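Local coordinates for protein EKC/KEOPS complex subunit GON7 (Saccharomyces cerevisiae, PDB 4WXA) that serves in the EKC/KEOPS complex, required for the t6A37 modification of tRNAs reading codons that begin with adenine, where it likely supports the catalytic subunit KAE1, at residues Y8-V14 with F84-R88. Residues are numbered along the deposited sequence.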
ATOM      1  N   TYR D   8      -5.884   5.131   5.444  1.00 39.54           N
ATOM      2  CA  TYR D   8      -5.105   6.052   4.591  1.00 39.47           C
ATOM      3  C   TYR D   8      -5.277   7.458   5.061  1.00 38.66           C
ATOM      4  O   TYR D   8      -6.341   7.863   5.464  1.00 40.79           O
ATOM      5  CB  TYR D   8      -5.578   5.970   3.133  1.00 41.60           C
ATOM      6  CG  TYR D   8      -5.129   7.099   2.202  1.00 40.13           C
ATOM      7  CD1 TYR D   8      -5.883   8.255   2.071  1.00 42.40           C
ATOM      8  CD2 TYR D   8      -3.971   6.996   1.458  1.00 38.59           C
ATOM      9  CE1 TYR D   8      -5.485   9.288   1.237  1.00 41.73           C
ATOM     10  CE2 TYR D   8      -3.556   8.009   0.633  1.00 39.65           C
ATOM     11  CZ  TYR D   8      -4.332   9.152   0.521  1.00 41.15           C
ATOM     12  OH  TYR D   8      -3.948  10.163  -0.282  1.00 40.27           O
ATOM     13  N   SER D   9      -4.223   8.226   4.962  1.00 39.95           N
ATOM     14  CA  SER D   9      -4.247   9.597   5.421  1.00 41.03           C
ATOM     15  C   SER D   9      -3.444  10.494   4.440  1.00 40.40           C
ATOM     16  O   SER D   9      -2.390  10.117   4.021  1.00 43.02           O
ATOM     17  CB  SER D   9      -3.593   9.559   6.787  1.00 41.31           C
ATOM     18  OG  SER D   9      -3.557  10.820   7.402  1.00 46.75           O
ATOM     19  N   ALA D  10      -3.914  11.673   4.115  1.00 41.71           N
ATOM     20  CA  ALA D  10      -3.202  12.570   3.192  1.00 44.10           C
ATOM     21  C   ALA D  10      -3.297  14.011   3.641  1.00 44.62           C
ATOM     22  O   ALA D  10      -4.233  14.378   4.326  1.00 45.56           O
ATOM     23  CB  ALA D  10      -3.783  12.435   1.801  1.00 44.88           C
ATOM     24  N   PRO D  11      -2.344  14.846   3.234  1.00 45.36           N
ATOM     25  CA  PRO D  11      -2.271  16.158   3.852  1.00 45.75           C
ATOM     26  C   PRO D  11      -3.364  17.103   3.422  1.00 46.31           C
ATOM     27  O   PRO D  11      -3.405  18.182   3.951  1.00 48.19           O
ATOM     28  CB  PRO D  11      -0.889  16.703   3.415  1.00 44.81           C
ATOM     29  CG  PRO D  11      -0.491  15.875   2.264  1.00 44.66           C
ATOM     30  CD  PRO D  11      -1.212  14.583   2.332  1.00 46.68           C
ATOM     31  N   ASP D  12      -4.209  16.743   2.461  1.00 46.73           N
ATOM     32  CA  ASP D  12      -5.369  17.586   2.142  1.00 50.85           C
ATOM     33  C   ASP D  12      -6.535  17.332   3.122  1.00 51.99           C
ATOM     34  O   ASP D  12      -7.618  17.770   2.891  1.00 53.01           O
ATOM     35  CB  ASP D  12      -5.856  17.403   0.673  1.00 53.74           C
ATOM     36  CG  ASP D  12      -6.284  15.954   0.344  1.00 60.18           C
ATOM     37  OD1 ASP D  12      -5.787  15.018   1.015  1.00 66.35           O
ATOM     38  OD2 ASP D  12      -7.092  15.732  -0.595  1.00 63.06           O
ATOM     39  N   GLY D  13      -6.319  16.591   4.194  1.00 48.43           N
ATOM     40  CA  GLY D  13      -7.319  16.465   5.218  1.00 48.95           C
ATOM     41  C   GLY D  13      -8.189  15.257   5.044  1.00 47.56           C
ATOM     42  O   GLY D  13      -9.189  15.145   5.693  1.00 51.32           O
ATOM     43  N   VAL D  14      -7.808  14.355   4.164  1.00 47.44           N
ATOM     44  CA  VAL D  14      -8.613  13.202   3.812  1.00 45.98           C
ATOM     45  C   VAL D  14      -8.193  11.971   4.609  1.00 45.83           C
ATOM     46  O   VAL D  14      -7.019  11.686   4.720  1.00 44.05           O
ATOM     47  CB  VAL D  14      -8.499  12.936   2.304  1.00 46.38           C
ATOM     48  CG1 VAL D  14      -9.054  11.584   1.902  1.00 45.88           C
ATOM     49  CG2 VAL D  14      -9.217  14.051   1.569  1.00 50.07           C
ATOM     50  N   PHE D  84      -9.103   3.298  -5.021  1.00 58.13           N
ATOM     51  CA  PHE D  84      -9.175   4.577  -4.327  1.00 53.55           C
ATOM     52  C   PHE D  84      -8.059   5.533  -4.767  1.00 54.69           C
ATOM     53  O   PHE D  84      -8.273   6.738  -4.892  1.00 53.35           O
ATOM     54  CB  PHE D  84      -9.123   4.350  -2.794  1.00 49.22           C
ATOM     55  CG  PHE D  84      -9.023   5.616  -2.003  1.00 45.60           C
ATOM     56  CD1 PHE D  84     -10.129   6.376  -1.756  1.00 45.21           C
ATOM     57  CD2 PHE D  84      -7.786   6.050  -1.542  1.00 43.35           C
ATOM     58  CE1 PHE D  84     -10.014   7.551  -1.053  1.00 44.12           C
ATOM     59  CE2 PHE D  84      -7.666   7.237  -0.853  1.00 41.99           C
ATOM     60  CZ  PHE D  84      -8.777   8.002  -0.622  1.00 42.54           C
ATOM     61  N   LEU D  85      -6.857   4.994  -4.953  1.00 55.91           N
ATOM     62  CA  LEU D  85      -5.705   5.836  -5.214  1.00 54.73           C
ATOM     63  C   LEU D  85      -5.773   6.304  -6.656  1.00 61.33           C
ATOM     64  O   LEU D  85      -5.458   7.460  -6.966  1.00 63.71           O
ATOM     65  CB  LEU D  85      -4.403   5.098  -4.921  1.00 51.05           C
ATOM     66  CG  LEU D  85      -4.106   4.832  -3.433  1.00 48.09           C
ATOM     67  CD1 LEU D  85      -2.912   3.901  -3.238  1.00 44.98           C
ATOM     68  CD2 LEU D  85      -3.841   6.144  -2.717  1.00 46.68           C
ATOM     69  N   THR D  86      -6.203   5.408  -7.534  1.00 65.80           N
ATOM     70  CA  THR D  86      -6.332   5.750  -8.930  1.00 72.07           C
ATOM     71  C   THR D  86      -7.310   6.925  -9.080  1.00 72.71           C
ATOM     72  O   THR D  86      -6.984   7.929  -9.711  1.00 72.05           O
ATOM     73  CB  THR D  86      -6.745   4.521  -9.751  1.00 77.03           C
ATOM     74  OG1 THR D  86      -5.715   3.545  -9.617  1.00 71.22           O
ATOM     75  CG2 THR D  86      -6.902   4.876 -11.242  1.00 80.05           C
ATOM     76  N   GLY D  87      -8.472   6.807  -8.443  1.00 69.21           N
ATOM     77  CA  GLY D  87      -9.426   7.904  -8.352  1.00 70.55           C
ATOM     78  C   GLY D  87      -8.832   9.203  -7.834  1.00 67.69           C
ATOM     79  O   GLY D  87      -9.200  10.267  -8.275  1.00 64.81           O
ATOM     80  N   ARG D  88      -7.927   9.126  -6.875  1.00 64.17           N
ATOM     81  CA  ARG D  88      -7.334  10.332  -6.348  1.00 62.61           C
ATOM     82  C   ARG D  88      -6.466  10.941  -7.405  1.00 66.23           C
ATOM     83  O   ARG D  88      -6.395  12.151  -7.490  1.00 69.45           O
ATOM     84  CB  ARG D  88      -6.482  10.068  -5.116  1.00 61.50           C
ATOM     85  CG  ARG D  88      -7.241   9.514  -3.891  1.00 60.79           C
ATOM     86  CD  ARG D  88      -7.599  10.602  -2.911  1.00 57.50           C
ATOM     87  NE  ARG D  88      -6.418  11.215  -2.338  1.00 55.05           N
ATOM     88  CZ  ARG D  88      -6.422  12.362  -1.665  1.00 56.78           C
ATOM     89  NH1 ARG D  88      -7.537  13.064  -1.484  1.00 57.84           N
ATOM     90  NH2 ARG D  88      -5.294  12.830  -1.173  1.00 57.38           N
TER
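Start with the charges. Arg88 reaches out from helix 66-94 to the turn after strand 5-10 and meets Asp12 in a two-pronged salt bridge: NH1 of Arg88 donates to OD2 of Asp12 at 2.8 Å, and NH2 of Arg88 to OD1 of Asp12 at 3.1 Å. Arg88 NH2 also makes a weak hydrogen bond to Tyr8 OH, 3.1 Å away. Asp63 of the PCC1 subunit joins this polar cluster, hydrogen-bonded to Tyr8 OH and forming a salt bridge with Arg88 NE, so it links the hairpin and the helix at the interface.

Asp12 is held in the connection of a β-hairpin, strands 5-10 and 14-18, that packs on the long helix. Gly13 N bonds to Ala10 O and Ala10 N to Val14 O, giving a G1 β bulge; Gly13 takes the positive phi (94°) that suits glycine. Tyr8 and Ser9 also pair antiparallel with a PCC1 strand, extending the sheet into that subunit.

The apolar contacts gather around the Tyr8 ring. Phe84 points its ring edge at the face of Tyr8 in a T-shaped pair, centroids 5.1 Å apart and planes at 68°, while Leu85 CD2 sits 3.8 Å from Tyr8 CE2. Val14 CG1 lies 4.4 Å from Phe84 CZ, near that ring's plane. Val14 also packs on the guanidinium, its CG2 3.6 Å from Arg88 NH1.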